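Local structure of dehalogenase (Rhodospirillaceae, 6A41) at residues D78-N83 and G129-V134. The protein probably acts as an NAD(P)-dependent oxidoreductase of the short-chain dehydrogenase/reductase type that takes part in dehalogenation. Numbering follows the deposited sequence.
Sequences DALVNN and GRIVFV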
ATOM      1  N   ASP A  78      -3.188  23.856  18.798  1.00 12.16           N
ATOM      2  CA  ASP A  78      -2.524  22.577  18.996  1.00 12.35           C
ATOM      3  C   ASP A  78      -2.755  21.637  17.818  1.00 12.37           C
ATOM      4  O   ASP A  78      -1.899  20.755  17.539  1.00 13.49           O
ATOM      5  CB  ASP A  78      -3.023  21.894  20.251  1.00 13.21           C
ATOM      6  CG  ASP A  78      -2.541  22.597  21.510  1.00 15.12           C
ATOM      7  OD1 ASP A  78      -1.297  22.721  21.685  1.00 15.10           O
ATOM      8  OD2 ASP A  78      -3.367  23.130  22.261  1.00 16.45           O
ATOM      9  N   ALA A  79      -3.956  21.679  17.204  1.00 11.43           N
ATOM     10  CA  ALA A  79      -4.265  20.845  16.077  1.00 11.37           C
ATOM     11  C   ALA A  79      -5.091  21.551  15.023  1.00 11.32           C
ATOM     12  O   ALA A  79      -6.056  22.330  15.375  1.00 12.06           O
ATOM     13  CB  ALA A  79      -5.099  19.642  16.553  1.00 11.55           C
ATOM     14  N   LEU A  80      -4.702  21.367  13.778  1.00 10.07           N
ATOM     15  CA  LEU A  80      -5.482  21.798  12.634  1.00  9.89           C
ATOM     16  C   LEU A  80      -6.207  20.605  12.046  1.00  9.41           C
ATOM     17  O   LEU A  80      -5.536  19.639  11.574  1.00  9.46           O
ATOM     18  CB  LEU A  80      -4.650  22.479  11.590  1.00  9.64           C
ATOM     19  CG  LEU A  80      -5.210  22.763  10.179  1.00  9.37           C
ATOM     20  CD1 LEU A  80      -6.371  23.761  10.360  1.00  9.70           C
ATOM     21  CD2 LEU A  80      -4.161  23.320   9.253  1.00  9.18           C
ATOM     22  N   VAL A  81      -7.516  20.673  11.951  1.00  8.91           N
ATOM     23  CA  VAL A  81      -8.246  19.647  11.252  1.00  8.71           C
ATOM     24  C   VAL A  81      -8.694  20.221   9.927  1.00  9.39           C
ATOM     25  O   VAL A  81      -9.601  21.136   9.896  1.00  8.30           O
ATOM     26  CB  VAL A  81      -9.461  19.184  12.090  1.00  9.30           C
ATOM     27  CG1 VAL A  81     -10.295  18.212  11.318  1.00  9.29           C
ATOM     28  CG2 VAL A  81      -9.030  18.600  13.414  1.00  9.51           C
ATOM     29  N   ASN A  82      -8.040  19.824   8.851  1.00  9.21           N
ATOM     30  CA  ASN A  82      -8.353  20.358   7.533  1.00  9.86           C
ATOM     31  C   ASN A  82      -9.527  19.485   7.009  1.00  9.79           C
ATOM     32  O   ASN A  82      -9.286  18.428   6.511  1.00  9.17           O
ATOM     33  CB  ASN A  82      -7.199  20.225   6.595  1.00 10.42           C
ATOM     34  CG  ASN A  82      -6.151  21.341   6.688  1.00 12.28           C
ATOM     35  OD1 ASN A  82      -4.957  21.043   6.713  1.00 15.88           O
ATOM     36  ND2 ASN A  82      -6.561  22.522   6.525  1.00 11.63           N
ATOM     37  N   ASN A  83     -10.751  19.959   7.158  1.00 10.11           N
ATOM     38  CA  ASN A  83     -11.978  19.308   6.830  1.00 10.77           C
ATOM     39  C   ASN A  83     -12.469  19.877   5.486  1.00 12.57           C
ATOM     40  O   ASN A  83     -13.038  20.918   5.401  1.00 12.75           O
ATOM     41  CB  ASN A  83     -12.940  19.514   7.973  1.00 10.63           C
ATOM     42  CG  ASN A  83     -14.318  18.989   7.684  1.00 10.38           C
ATOM     43  OD1 ASN A  83     -14.506  17.777   7.417  1.00 10.02           O
ATOM     44  ND2 ASN A  83     -15.297  19.848   7.762  1.00  9.93           N
ATOM     45  N   GLY A 129       2.472  20.012  17.606  1.00 11.69           N
ATOM     46  CA  GLY A 129       1.331  20.239  16.842  1.00 10.74           C
ATOM     47  C   GLY A 129       0.828  18.968  16.185  1.00 10.57           C
ATOM     48  O   GLY A 129       1.507  17.938  16.150  1.00  9.36           O
ATOM     49  N   ARG A 130      -0.332  19.123  15.583  1.00 10.07           N
ATOM     50  CA  ARG A 130      -0.987  18.052  14.905  1.00 10.61           C
ATOM     51  C   ARG A 130      -1.669  18.639  13.677  1.00 10.55           C
ATOM     52  O   ARG A 130      -2.352  19.677  13.768  1.00 10.29           O
ATOM     53  CB  ARG A 130      -2.076  17.421  15.769  1.00 10.60           C
ATOM     54  CG  ARG A 130      -1.617  16.840  17.039  1.00 11.32           C
ATOM     55  CD  ARG A 130      -1.116  15.457  16.741  1.00 11.48           C
ATOM     56  NE  ARG A 130      -0.745  14.786  17.978  1.00 11.88           N
ATOM     57  CZ  ARG A 130       0.351  14.962  18.664  1.00 12.86           C
ATOM     58  NH1 ARG A 130       1.343  15.747  18.255  1.00 13.30           N
ATOM     59  NH2 ARG A 130       0.530  14.268  19.737  1.00 13.65           N
ATOM     60  N   ILE A 131      -1.482  18.055  12.526  1.00 10.38           N
ATOM     61  CA  ILE A 131      -2.262  18.454  11.369  1.00 10.90           C
ATOM     62  C   ILE A 131      -3.020  17.198  10.838  1.00  9.94           C
ATOM     63  O   ILE A 131      -2.343  16.151  10.603  1.00  9.33           O
ATOM     64  CB  ILE A 131      -1.342  18.938  10.223  1.00 12.02           C
ATOM     65  CG1 ILE A 131      -0.342  20.042  10.525  1.00 15.02           C
ATOM     66  CG2 ILE A 131      -2.162  19.325   8.995  1.00 13.16           C
ATOM     67  CD1 ILE A 131      -0.910  21.342  10.632  1.00 17.89           C
ATOM     68  N   VAL A 132      -4.340  17.235  10.757  1.00  9.34           N
ATOM     69  CA  VAL A 132      -5.135  16.084  10.269  1.00  9.73           C
ATOM     70  C   VAL A 132      -5.914  16.523   9.047  1.00 10.10           C
ATOM     71  O   VAL A 132      -6.655  17.527   9.104  1.00 10.18           O
ATOM     72  CB  VAL A 132      -6.071  15.485  11.321  1.00 10.93           C
ATOM     73  CG1 VAL A 132      -6.967  14.365  10.730  1.00 10.78           C
ATOM     74  CG2 VAL A 132      -5.365  15.156  12.653  1.00 11.03           C
ATOM     75  N   PHE A 133      -5.665  15.880   7.910  1.00  9.58           N
ATOM     76  CA  PHE A 133      -6.465  16.074   6.742  1.00  9.94           C
ATOM     77  C   PHE A 133      -7.669  15.185   6.823  1.00  9.72           C
ATOM     78  O   PHE A 133      -7.546  13.908   6.901  1.00 10.01           O
ATOM     79  CB  PHE A 133      -5.638  15.846   5.466  1.00 10.86           C
ATOM     80  CG  PHE A 133      -4.542  16.862   5.237  1.00 12.43           C
ATOM     81  CD1 PHE A 133      -3.332  16.754   5.883  1.00 13.86           C
ATOM     82  CD2 PHE A 133      -4.681  17.850   4.318  1.00 14.65           C
ATOM     83  CE1 PHE A 133      -2.297  17.658   5.669  1.00 14.08           C
ATOM     84  CE2 PHE A 133      -3.644  18.794   4.125  1.00 14.88           C
ATOM     85  CZ  PHE A 133      -2.495  18.701   4.855  1.00 14.84           C
ATOM     86  N   VAL A 134      -8.845  15.716   6.720  1.00  9.08           N
ATOM     87  CA  VAL A 134     -10.014  14.804   6.617  1.00  9.57           C
ATOM     88  C   VAL A 134     -10.229  14.540   5.141  1.00 10.08           C
ATOM     89  O   VAL A 134     -10.516  15.476   4.387  1.00  9.29           O
ATOM     90  CB  VAL A 134     -11.280  15.361   7.145  1.00  9.88           C
ATOM     91  CG1 VAL A 134     -12.332  14.275   7.258  1.00 10.06           C
ATOM     92  CG2 VAL A 134     -10.995  15.928   8.531  1.00 10.02           C
TER
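Ala79-Asn83 and Gly129-Val134 run side by side as parallel strands, their axes 7° apart, and Leu80 and Asn82 use both backbone N and O to bond Arg130, Val132 and Val134. The straightest of these bonds joins Val132 N to Leu80 O at 2.8 Å (175° at the hydrogen); the one from Arg130 N to Asp78 O is weak. On one face of the sheet Ile131 reaches over with its CD1, which lies 4.0 Å from both CB and CD2 of Leu80. Next along, Asn82 and Phe133 point the same way. With CG anti to its carbonyl carbon (chi1 -84°), Asn82 has its OD1 over one face of the Phe133 ring, toward the rim, 3.7 Å from CE2, and both side chains rest on Thr116 of helix 98-126. These two strands are neighbours at the centre of the parallel Rossmann-type sheet of the short-chain dehydrogenase/reductase fold, and helix 98-126 lies in the beta-alpha-beta crossover that joins them. The other face carries Ala79, Val81 and Val134 against helix 214-225; Val81 CG1 meets Val134 CG2 at 3.7 Å. At the start of the strands Ala79 CB lies 3.8 Å from Arg130 CB, beyond which the arginine bends at chi2 and its NH1 returns to Gly129 O at 3.0 Å, while NH2 bonds Ser226 O. An alanine in place of Arg130 would probably leave both carbonyl oxygens without their guanidinium donor and the strand start less firmly tied to the end of helix 214-225. Asn83 leans alongside Val134, its amide held by Lys15 O and Ala17 N.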